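Long-range contacts in packaging enzyme P4 (Pseudomonas phage phi13, PDB 4BLP), which probably hydrolyses nucleoside triphosphates as a hexameric RecA-type helicase to drive RNA into the viral procapsid: residues L148-G153 and A278-V283; N138-N143 and V289-R294; R209-S214 and L252-I257. All blocks are in the same frame, centred on the assembly; numbering follows the deposited sequence.

Interaction 1: residues L148-G153 and A278-V283; sequences LHVVVG and AGMTVV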
loop_
_atom_site.group_PDB
_atom_site.type_symbol
_atom_site.label_atom_id
_atom_site.label_comp_id
_atom_site.label_asym_id
_atom_site.label_seq_id
_atom_site.Cartn_x
_atom_site.Cartn_y
_atom_site.Cartn_z
ATOM N N LEU D 148 7.187 -32.291 -3.016
ATOM C CA LEU D 148 5.828 -32.068 -2.573
ATOM C C LEU D 148 4.895 -32.524 -3.652
ATOM O O LEU D 148 5.132 -32.210 -4.827
ATOM C CB LEU D 148 5.677 -30.545 -2.313
ATOM C CG LEU D 148 4.292 -30.016 -1.953
ATOM C CD1 LEU D 148 3.787 -30.628 -0.597
ATOM C CD2 LEU D 148 4.318 -28.470 -1.853
ATOM N N HIS D 149 3.833 -33.256 -3.266
ATOM C CA HIS D 149 2.765 -33.671 -4.191
ATOM C C HIS D 149 1.521 -32.925 -3.756
ATOM O O HIS D 149 1.100 -33.089 -2.618
ATOM C CB HIS D 149 2.517 -35.197 -4.148
ATOM C CG HIS D 149 1.532 -35.648 -5.183
ATOM N ND1 HIS D 149 1.949 -36.311 -6.323
ATOM C CD2 HIS D 149 0.187 -35.470 -5.245
ATOM C CE1 HIS D 149 0.846 -36.554 -7.022
ATOM N NE2 HIS D 149 -0.238 -36.057 -6.426
ATOM N N VAL D 150 0.932 -32.115 -4.612
ATOM C CA VAL D 150 -0.263 -31.399 -4.165
ATOM C C VAL D 150 -1.510 -32.008 -4.788
ATOM O O VAL D 150 -1.495 -32.435 -5.952
ATOM C CB VAL D 150 -0.187 -29.870 -4.433
ATOM C CG1 VAL D 150 0.980 -29.245 -3.659
ATOM C CG2 VAL D 150 -0.065 -29.584 -5.918
ATOM N N VAL D 151 -2.597 -32.017 -4.024
ATOM C CA VAL D 151 -3.899 -32.511 -4.459
ATOM C C VAL D 151 -4.769 -31.286 -4.551
ATOM O O VAL D 151 -5.023 -30.652 -3.541
ATOM C CB VAL D 151 -4.450 -33.586 -3.475
ATOM C CG1 VAL D 151 -5.869 -34.048 -3.890
ATOM C CG2 VAL D 151 -3.474 -34.767 -3.398
ATOM N N VAL D 152 -5.235 -30.953 -5.782
ATOM C CA VAL D 152 -5.908 -29.699 -6.058
ATOM C C VAL D 152 -7.357 -29.896 -6.442
ATOM O O VAL D 152 -7.701 -30.847 -7.118
ATOM C CB VAL D 152 -5.148 -28.949 -7.211
ATOM C CG1 VAL D 152 -5.660 -27.538 -7.393
ATOM C CG2 VAL D 152 -3.640 -28.894 -6.940
ATOM N N GLY D 153 -8.196 -28.947 -6.043
ATOM C CA GLY D 153 -9.605 -28.968 -6.411
ATOM C C GLY D 153 -10.344 -27.917 -5.634
ATOM O O GLY D 153 -9.842 -27.476 -4.599
ATOM N N ALA D 278 6.850 -31.456 -7.385
ATOM C CA ALA D 278 7.192 -32.796 -7.872
ATOM C C ALA D 278 5.983 -33.532 -8.437
ATOM O O ALA D 278 6.147 -34.371 -9.306
ATOM C CB ALA D 278 7.804 -33.629 -6.750
ATOM N N GLY D 279 4.784 -33.244 -7.923
ATOM C CA GLY D 279 3.603 -33.922 -8.445
ATOM C C GLY D 279 2.323 -33.200 -8.138
ATOM O O GLY D 279 2.246 -32.456 -7.164
ATOM N N MET D 280 1.303 -33.415 -8.969
ATOM C CA MET D 280 0.022 -32.767 -8.754
ATOM C C MET D 280 -1.084 -33.709 -9.211
ATOM O O MET D 280 -0.991 -34.286 -10.291
ATOM C CB MET D 280 -0.059 -31.449 -9.574
ATOM C CG MET D 280 -1.396 -30.748 -9.408
ATOM S SD MET D 280 -1.480 -29.183 -10.299
ATOM C CE MET D 280 -2.066 -29.790 -11.912
ATOM N N THR D 281 -2.136 -33.825 -8.410
ATOM C CA THR D 281 -3.354 -34.583 -8.740
ATOM C C THR D 281 -4.524 -33.627 -8.672
ATOM O O THR D 281 -4.674 -32.930 -7.662
ATOM C CB THR D 281 -3.575 -35.784 -7.762
ATOM O OG1 THR D 281 -2.448 -36.655 -7.824
ATOM C CG2 THR D 281 -4.851 -36.593 -8.097
ATOM N N VAL D 282 -5.316 -33.565 -9.742
ATOM C CA VAL D 282 -6.551 -32.757 -9.772
ATOM C C VAL D 282 -7.691 -33.716 -9.440
ATOM O O VAL D 282 -7.829 -34.777 -10.085
ATOM C CB VAL D 282 -6.790 -32.036 -11.132
ATOM C CG1 VAL D 282 -8.133 -31.285 -11.116
ATOM C CG2 VAL D 282 -5.637 -31.089 -11.453
ATOM N N VAL D 283 -8.495 -33.360 -8.432
ATOM C CA VAL D 283 -9.611 -34.201 -8.004
ATOM C C VAL D 283 -10.945 -33.461 -8.195
ATOM O O VAL D 283 -11.048 -32.263 -7.930
ATOM C CB VAL D 283 -9.407 -34.666 -6.516
ATOM C CG1 VAL D 283 -10.678 -35.234 -5.882
ATOM C CG2 VAL D 283 -8.250 -35.661 -6.402
#
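Two neighbouring parallel strands of the RecA-type P-loop NTPase core meet here. The strand through residues 148-152 runs straight into Gly153, the first glycine of a sequence that fits a Walker A motif, and Gly153 O accepts a bond from Lys159 of that motif. Strand 279-283 lies beside it, with axes 4.5 Å apart and 14° from parallel.

The backbone ladder has five principal rungs. Gly279 N uses an in-plane lone pair of Leu148 O, which also takes a weak bond from Ala278 N. Val150 N comes to Gly279 O from above the carbonyl plane. The later rungs are straighter: Thr281 N to Val150 O, Val152 N to Thr281 O and Val283 N to Val152 O all lie nearly along the C=O axis.

On the face with Val150 and Val152, Met280 supplies the apolar contact. With CG anti to the backbone N (chi1 179°), the Met280 side chain crosses both valines obliquely. Met280 CG lies 3.9 Å from Val150 CG2 and 3.8 Å from Val152 CG2. Ile273 of helix 266-274 packs on Val150 and Met280. On the other face Val151 CG1 meets Val283 CG2 at 3.8 Å, and Trp162 covers both.

The polar contact on that second face belongs to His149. With CG anti to the backbone N (chi1 -174°), the His149 ring lies over Gly279, whose C is 3.6 Å above the ring plane. Both ring nitrogens are bonded: His149 ND1 to His144, and His149 NE2 to Thr281 OG1 at 2.7 Å.

Interaction 2: residues N138-N143 and V289-R294; sequences NWQVRN and VSQTIR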
loop_
_atom_site.group_PDB
_atom_site.type_symbol
_atom_site.label_atom_id
_atom_site.label_comp_id
_atom_site.label_asym_id
_atom_site.label_seq_id
_atom_site.Cartn_x
_atom_site.Cartn_y
_atom_site.Cartn_z
ATOM N N ASN D 138 6.947 -44.424 -2.939
ATOM C CA ASN D 138 5.799 -45.146 -3.465
ATOM C C ASN D 138 4.541 -44.362 -3.161
ATOM O O ASN D 138 3.965 -44.473 -2.076
ATOM C CB ASN D 138 5.741 -46.587 -2.881
ATOM C CG ASN D 138 4.770 -47.498 -3.589
ATOM O OD1 ASN D 138 3.974 -47.082 -4.434
ATOM N ND2 ASN D 138 4.802 -48.775 -3.249
ATOM N N TRP D 139 4.179 -43.460 -4.076
ATOM C CA TRP D 139 2.973 -42.640 -3.963
ATOM C C TRP D 139 2.450 -42.451 -5.354
ATOM O O TRP D 139 3.083 -41.723 -6.127
ATOM C CB TRP D 139 3.243 -41.280 -3.292
ATOM C CG TRP D 139 2.063 -40.332 -3.364
ATOM C CD1 TRP D 139 1.970 -39.187 -4.100
ATOM C CD2 TRP D 139 0.823 -40.450 -2.648
ATOM N NE1 TRP D 139 0.730 -38.617 -3.931
ATOM C CE2 TRP D 139 0.012 -39.361 -3.033
ATOM C CE3 TRP D 139 0.299 -41.406 -1.741
ATOM C CZ2 TRP D 139 -1.286 -39.179 -2.532
ATOM C CZ3 TRP D 139 -0.959 -41.183 -1.192
ATOM C CH2 TRP D 139 -1.745 -40.091 -1.601
ATOM N N GLN D 140 1.309 -43.140 -5.676
ATOM C CA GLN D 140 0.641 -43.101 -6.999
ATOM C C GLN D 140 1.460 -43.877 -8.027
ATOM O O GLN D 140 0.883 -44.627 -8.801
ATOM C CB GLN D 140 0.350 -41.651 -7.469
ATOM C CG GLN D 140 -0.458 -40.832 -6.446
ATOM C CD GLN D 140 -1.804 -41.463 -6.176
ATOM O OE1 GLN D 140 -2.655 -41.561 -7.062
ATOM N NE2 GLN D 140 -2.028 -41.928 -4.943
ATOM N N VAL D 141 2.795 -43.685 -8.048
ATOM C CA VAL D 141 3.767 -44.438 -8.867
ATOM C C VAL D 141 4.814 -44.947 -7.889
ATOM O O VAL D 141 4.963 -44.360 -6.815
ATOM C CB VAL D 141 4.387 -43.649 -10.042
ATOM C CG1 VAL D 141 3.312 -43.240 -11.048
ATOM C CG2 VAL D 141 5.200 -42.438 -9.552
ATOM N N ARG D 142 5.568 -46.002 -8.258
ATOM C CA ARG D 142 6.546 -46.593 -7.351
ATOM C C ARG D 142 7.772 -45.731 -7.093
ATOM O O ARG D 142 8.436 -45.924 -6.072
ATOM C CB ARG D 142 7.015 -47.957 -7.907
ATOM C CG ARG D 142 5.920 -49.014 -7.831
ATOM C CD ARG D 142 6.413 -50.360 -8.282
ATOM N NE ARG D 142 5.317 -51.319 -8.272
ATOM C CZ ARG D 142 5.361 -52.506 -8.857
ATOM N NH1 ARG D 142 6.454 -52.894 -9.505
ATOM N NH2 ARG D 142 4.316 -53.318 -8.800
ATOM N N ASN D 143 8.077 -44.782 -7.999
ATOM C CA ASN D 143 9.316 -44.018 -7.929
ATOM C C ASN D 143 9.085 -42.518 -8.046
ATOM O O ASN D 143 9.795 -41.833 -8.779
ATOM C CB ASN D 143 10.252 -44.506 -9.049
ATOM C CG ASN D 143 9.684 -44.334 -10.448
ATOM O OD1 ASN D 143 8.463 -44.181 -10.654
ATOM N ND2 ASN D 143 10.577 -44.281 -11.417
ATOM N N VAL D 289 -9.059 -36.463 -11.846
ATOM C CA VAL D 289 -9.360 -35.841 -13.143
ATOM C C VAL D 289 -8.076 -35.944 -13.994
ATOM O O VAL D 289 -8.118 -36.359 -15.148
ATOM C CB VAL D 289 -9.838 -34.369 -12.969
ATOM C CG1 VAL D 289 -9.895 -33.645 -14.320
ATOM C CG2 VAL D 289 -11.190 -34.313 -12.270
ATOM N N SER D 290 -6.950 -35.567 -13.409
ATOM C CA SER D 290 -5.652 -35.582 -14.064
ATOM C C SER D 290 -4.564 -35.726 -13.021
ATOM O O SER D 290 -4.795 -35.447 -11.843
ATOM C CB SER D 290 -5.442 -34.313 -14.885
ATOM O OG SER D 290 -5.279 -33.181 -14.055
ATOM N N GLN D 291 -3.383 -36.195 -13.451
ATOM C CA GLN D 291 -2.275 -36.364 -12.535
ATOM C C GLN D 291 -0.978 -36.194 -13.295
ATOM O O GLN D 291 -0.890 -36.638 -14.426
ATOM C CB GLN D 291 -2.368 -37.735 -11.872
ATOM C CG GLN D 291 -1.276 -37.990 -10.792
ATOM C CD GLN D 291 -1.585 -39.305 -10.125
ATOM O OE1 GLN D 291 -1.294 -40.377 -10.673
ATOM N NE2 GLN D 291 -2.230 -39.244 -8.966
ATOM N N THR D 292 0.013 -35.549 -12.690
ATOM C CA THR D 292 1.334 -35.425 -13.312
ATOM C C THR D 292 2.358 -35.579 -12.220
ATOM O O THR D 292 2.199 -34.964 -11.154
ATOM C CB THR D 292 1.521 -34.146 -14.136
ATOM O OG1 THR D 292 2.857 -34.177 -14.690
ATOM C CG2 THR D 292 1.293 -32.830 -13.314
ATOM N N ILE D 293 3.352 -36.448 -12.446
ATOM C CA ILE D 293 4.390 -36.711 -11.451
ATOM C C ILE D 293 5.775 -36.722 -12.064
ATOM O O ILE D 293 5.973 -37.367 -13.100
ATOM C CB ILE D 293 4.098 -38.090 -10.786
ATOM C CG1 ILE D 293 2.798 -38.043 -9.937
ATOM C CG2 ILE D 293 5.303 -38.612 -9.963
ATOM C CD1 ILE D 293 2.230 -39.437 -9.562
ATOM N N ARG D 294 6.748 -36.088 -11.372
ATOM C CA ARG D 294 8.160 -36.165 -11.745
ATOM C C ARG D 294 8.671 -37.425 -11.045
ATOM O O ARG D 294 8.725 -37.450 -9.795
ATOM C CB ARG D 294 8.927 -34.896 -11.269
ATOM C CG ARG D 294 8.387 -33.604 -11.901
ATOM C CD ARG D 294 9.137 -32.362 -11.398
ATOM N NE ARG D 294 8.288 -31.170 -11.540
ATOM C CZ ARG D 294 8.211 -30.421 -12.630
ATOM N NH1 ARG D 294 8.983 -30.682 -13.678
ATOM N NH2 ARG D 294 7.372 -29.392 -12.677
#
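The side-chain amides of Gln140 and Gln291 meet nearly at right angles, their planes 79° apart, and share one hydrogen bond. Gln291 NE2 donates to Gln140 OE1 over 3.0 Å. The acceptor lies close to the amide plane of Gln291, but the donor sits above the carbonyl plane of Gln140. Gln140 is bent at chi2 (-61°), whereas Gln291 is extended beyond CG, and the two chains cross obliquely.

Residues 138-143 form the turn between the short strands 136-137 and 144-145. Trp139 and Val141 exchange two backbone bonds, N to O each way, which hold Gln140 at the tip. Residues 289-294 lie on strand 287-295 of the main sheet.

Beside the amides, Ile293 fills the apolar half of the contact. Ile293 CD1 touches Gln140 CB at 3.6 Å. Ile293 CG2 meets Val141 CG2 tip to tip at 3.8 Å, and Ile300 of strand 298-302 also packs on Val141.

Each amide has a further partner. Gln140 NE2 bonds Gln166. Gln291 NE2 donates to Thr281 OG1 as well as to Gln140 OE1, so this one amide links the turn to strand 279-284 without any charge.

Interaction 3: residues R209-S214 and L252-I257; sequences RVVIDS and LLVAAI. With GOL (glycerol), chain J.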
loop_
_atom_site.group_PDB
_atom_site.type_symbol
_atom_site.label_atom_id
_atom_site.label_comp_id
_atom_site.label_asym_id
_atom_site.label_seq_id
_atom_site.Cartn_x
_atom_site.Cartn_y
_atom_site.Cartn_z
ATOM N N ARG D 209 3.607 -42.331 5.431
ATOM C CA ARG D 209 2.970 -41.666 4.299
ATOM C C ARG D 209 2.110 -40.612 4.949
ATOM O O ARG D 209 1.100 -40.957 5.568
ATOM C CB ARG D 209 2.121 -42.630 3.425
ATOM C CG ARG D 209 1.284 -41.869 2.355
ATOM C CD ARG D 209 2.133 -41.052 1.350
ATOM N NE ARG D 209 3.056 -41.926 0.619
ATOM C CZ ARG D 209 4.376 -41.795 0.601
ATOM N NH1 ARG D 209 4.953 -40.740 1.170
ATOM N NH2 ARG D 209 5.128 -42.693 -0.021
ATOM N N VAL D 210 2.525 -39.351 4.837
ATOM C CA VAL D 210 1.838 -38.259 5.530
ATOM C C VAL D 210 1.135 -37.364 4.530
ATOM O O VAL D 210 1.700 -36.979 3.497
ATOM C CB VAL D 210 2.827 -37.462 6.466
ATOM C CG1 VAL D 210 4.125 -37.092 5.770
ATOM C CG2 VAL D 210 2.175 -36.210 7.068
ATOM N N VAL D 211 -0.104 -37.017 4.859
ATOM C CA VAL D 211 -0.931 -36.112 4.043
ATOM C C VAL D 211 -1.235 -34.907 4.901
ATOM O O VAL D 211 -1.504 -35.068 6.088
ATOM C CB VAL D 211 -2.225 -36.859 3.607
ATOM C CG1 VAL D 211 -3.324 -35.876 3.181
ATOM C CG2 VAL D 211 -1.907 -37.914 2.527
ATOM N N ILE D 212 -1.227 -33.718 4.309
ATOM C CA ILE D 212 -1.555 -32.484 5.029
ATOM C C ILE D 212 -2.895 -31.963 4.548
ATOM O O ILE D 212 -3.051 -31.620 3.376
ATOM C CB ILE D 212 -0.458 -31.406 4.891
ATOM C CG1 ILE D 212 0.890 -31.985 5.432
ATOM C CG2 ILE D 212 -0.847 -30.141 5.669
ATOM C CD1 ILE D 212 2.046 -31.671 4.536
ATOM N N ASP D 213 -3.846 -31.882 5.494
ATOM C CA ASP D 213 -5.178 -31.360 5.268
ATOM C C ASP D 213 -5.327 -30.118 6.140
ATOM O O ASP D 213 -5.695 -30.249 7.302
ATOM C CB ASP D 213 -6.236 -32.425 5.609
ATOM C CG ASP D 213 -7.648 -31.966 5.351
ATOM O OD1 ASP D 213 -7.821 -30.956 4.629
ATOM O OD2 ASP D 213 -8.579 -32.553 5.948
ATOM N N SER D 214 -4.947 -28.928 5.639
ATOM C CA SER D 214 -4.577 -28.670 4.233
ATOM C C SER D 214 -3.633 -27.475 4.151
ATOM O O SER D 214 -3.196 -26.954 5.191
ATOM C CB SER D 214 -5.859 -28.329 3.450
ATOM O OG SER D 214 -6.340 -27.049 3.848
ATOM N N LEU D 252 8.896 -37.170 0.848
ATOM C CA LEU D 252 7.752 -36.773 0.034
ATOM C C LEU D 252 6.621 -36.361 0.960
ATOM O O LEU D 252 6.242 -37.143 1.851
ATOM C CB LEU D 252 7.293 -37.911 -0.906
ATOM C CG LEU D 252 5.997 -37.617 -1.677
ATOM C CD1 LEU D 252 6.224 -36.516 -2.724
ATOM C CD2 LEU D 252 5.534 -38.882 -2.432
ATOM N N LEU D 253 6.104 -35.147 0.782
ATOM C CA LEU D 253 4.930 -34.669 1.506
ATOM C C LEU D 253 3.790 -34.579 0.516
ATOM O O LEU D 253 4.022 -34.260 -0.653
ATOM C CB LEU D 253 5.135 -33.273 2.170
ATOM C CG LEU D 253 6.203 -33.210 3.260
ATOM C CD1 LEU D 253 6.240 -31.822 3.915
ATOM C CD2 LEU D 253 6.018 -34.305 4.285
ATOM N N VAL D 254 2.569 -34.858 0.978
ATOM C CA VAL D 254 1.362 -34.776 0.152
ATOM C C VAL D 254 0.488 -33.712 0.793
ATOM O O VAL D 254 0.324 -33.744 2.015
ATOM C CB VAL D 254 0.629 -36.124 0.019
ATOM C CG1 VAL D 254 -0.632 -35.961 -0.852
ATOM C CG2 VAL D 254 1.573 -37.187 -0.576
ATOM N N ALA D 255 -0.019 -32.743 0.027
ATOM C CA ALA D 255 -0.862 -31.722 0.662
ATOM C C ALA D 255 -2.061 -31.372 -0.190
ATOM O O ALA D 255 -1.901 -31.229 -1.398
ATOM C CB ALA D 255 -0.039 -30.468 0.906
ATOM N N ALA D 256 -3.238 -31.185 0.444
ATOM C CA ALA D 256 -4.439 -30.697 -0.251
ATOM C C ALA D 256 -4.349 -29.180 -0.390
ATOM O O ALA D 256 -3.945 -28.486 0.556
ATOM C CB ALA D 256 -5.706 -31.077 0.526
ATOM N N ILE D 257 -4.739 -28.647 -1.548
ATOM C CA ILE D 257 -4.751 -27.207 -1.712
ATOM C C ILE D 257 -5.881 -26.782 -2.640
ATOM O O ILE D 257 -6.186 -27.482 -3.607
ATOM C CB ILE D 257 -3.352 -26.707 -2.212
ATOM C CG1 ILE D 257 -3.197 -25.193 -2.055
ATOM C CG2 ILE D 257 -3.036 -27.171 -3.660
ATOM C CD1 ILE D 257 -1.705 -24.726 -2.223
HETATM C C1 GOL J . 6.989 -42.618 3.298
HETATM O O1 GOL J . 7.163 -43.922 2.763
HETATM C C2 GOL J . 7.901 -41.662 2.567
HETATM O O2 GOL J . 7.520 -41.628 1.186
HETATM C C3 GOL J . 7.866 -40.261 3.137
HETATM O O3 GOL J . 8.940 -39.482 2.604
HETATM O O HOH W 1 3.963 -38.445 2.535
#
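Arg209 leaves the backbone with CG anti to N (chi1 171°), then bends at chi2 (61°) and chi3 (60°). These bends bring its guanidinium back beside the start of strand 252-257, where Leu252 CD2 lies over one face. Val210 has CG1 in the crowded position between N and the carbonyl carbon. Val210 CG1 is 3.7 Å from Leu253 CD2, the side chains lying side by side and pointing the same way.

The two strands are parallel neighbours in the central sheet of the RecA-type core. The first bond of their ladder is weak and the next two are sound. Val254 N to Val210 O is the weak one at 3.4 Å. Ile212 N to Val254 O is short at 2.8 Å, and Ala256 N to Ile212 O runs nearly along the C=O axis.

Small and branched residues pack on both faces. The Val211 and Val254 side chains cross obliquely, Val211 CG2 lying 4.0 Å from Val254 CB, on the face that Trp139 and Pro168 help to cover. Ile212 CB and Ala255 CB approach to 4.1 Å on the other face, where Met196 of helix 193-205 packs on Ile212. Beyond Asp213 a cis peptide leads into Ser214, whose CB rests against Ala256. Ser214 OG is bonded to Glu176, and Asp213 OD2 forms a salt bridge with Arg173.

At the opposite end the ladder gives way to a water. The water accepts from Arg209 NH1 and Val210 N and donates to Leu252 O at 2.7 Å. Arg209 NH2 also donates to Asn138 O. An incidental glycerol, probably from the crystallisation liquor, accepts from Arg209 and Leu252 N. Arg209 and the water thus satisfy polar backbone atoms where the ladder ends.

Overall arrangement
All three contacts use one mixed sheet. Strand 147-152 lies between strands 252-257 and 279-284, so interactions 1 and 3 are adjoining parts of one buried sheet, joined by His149 N to Leu253 O and Val151 N to Ala255 O. Both rest mainly on backbone bonds and aliphatic packing; interaction 1 adds a histidine-threonine bond and interaction 3 a water-bridged end. Interaction 2, only partly buried, lays a turn on strand 287-295, the antiparallel neighbour of 279-284, and relies on side chains alone. Trp139 of that turn ties the set together: its ring meets His149 edge-to-face and its side chain packs on Arg209, Leu252 and Val254. Arg294 reaches Glu179 of a neighbouring subunit; interactions 1 and 3 touch no other chain.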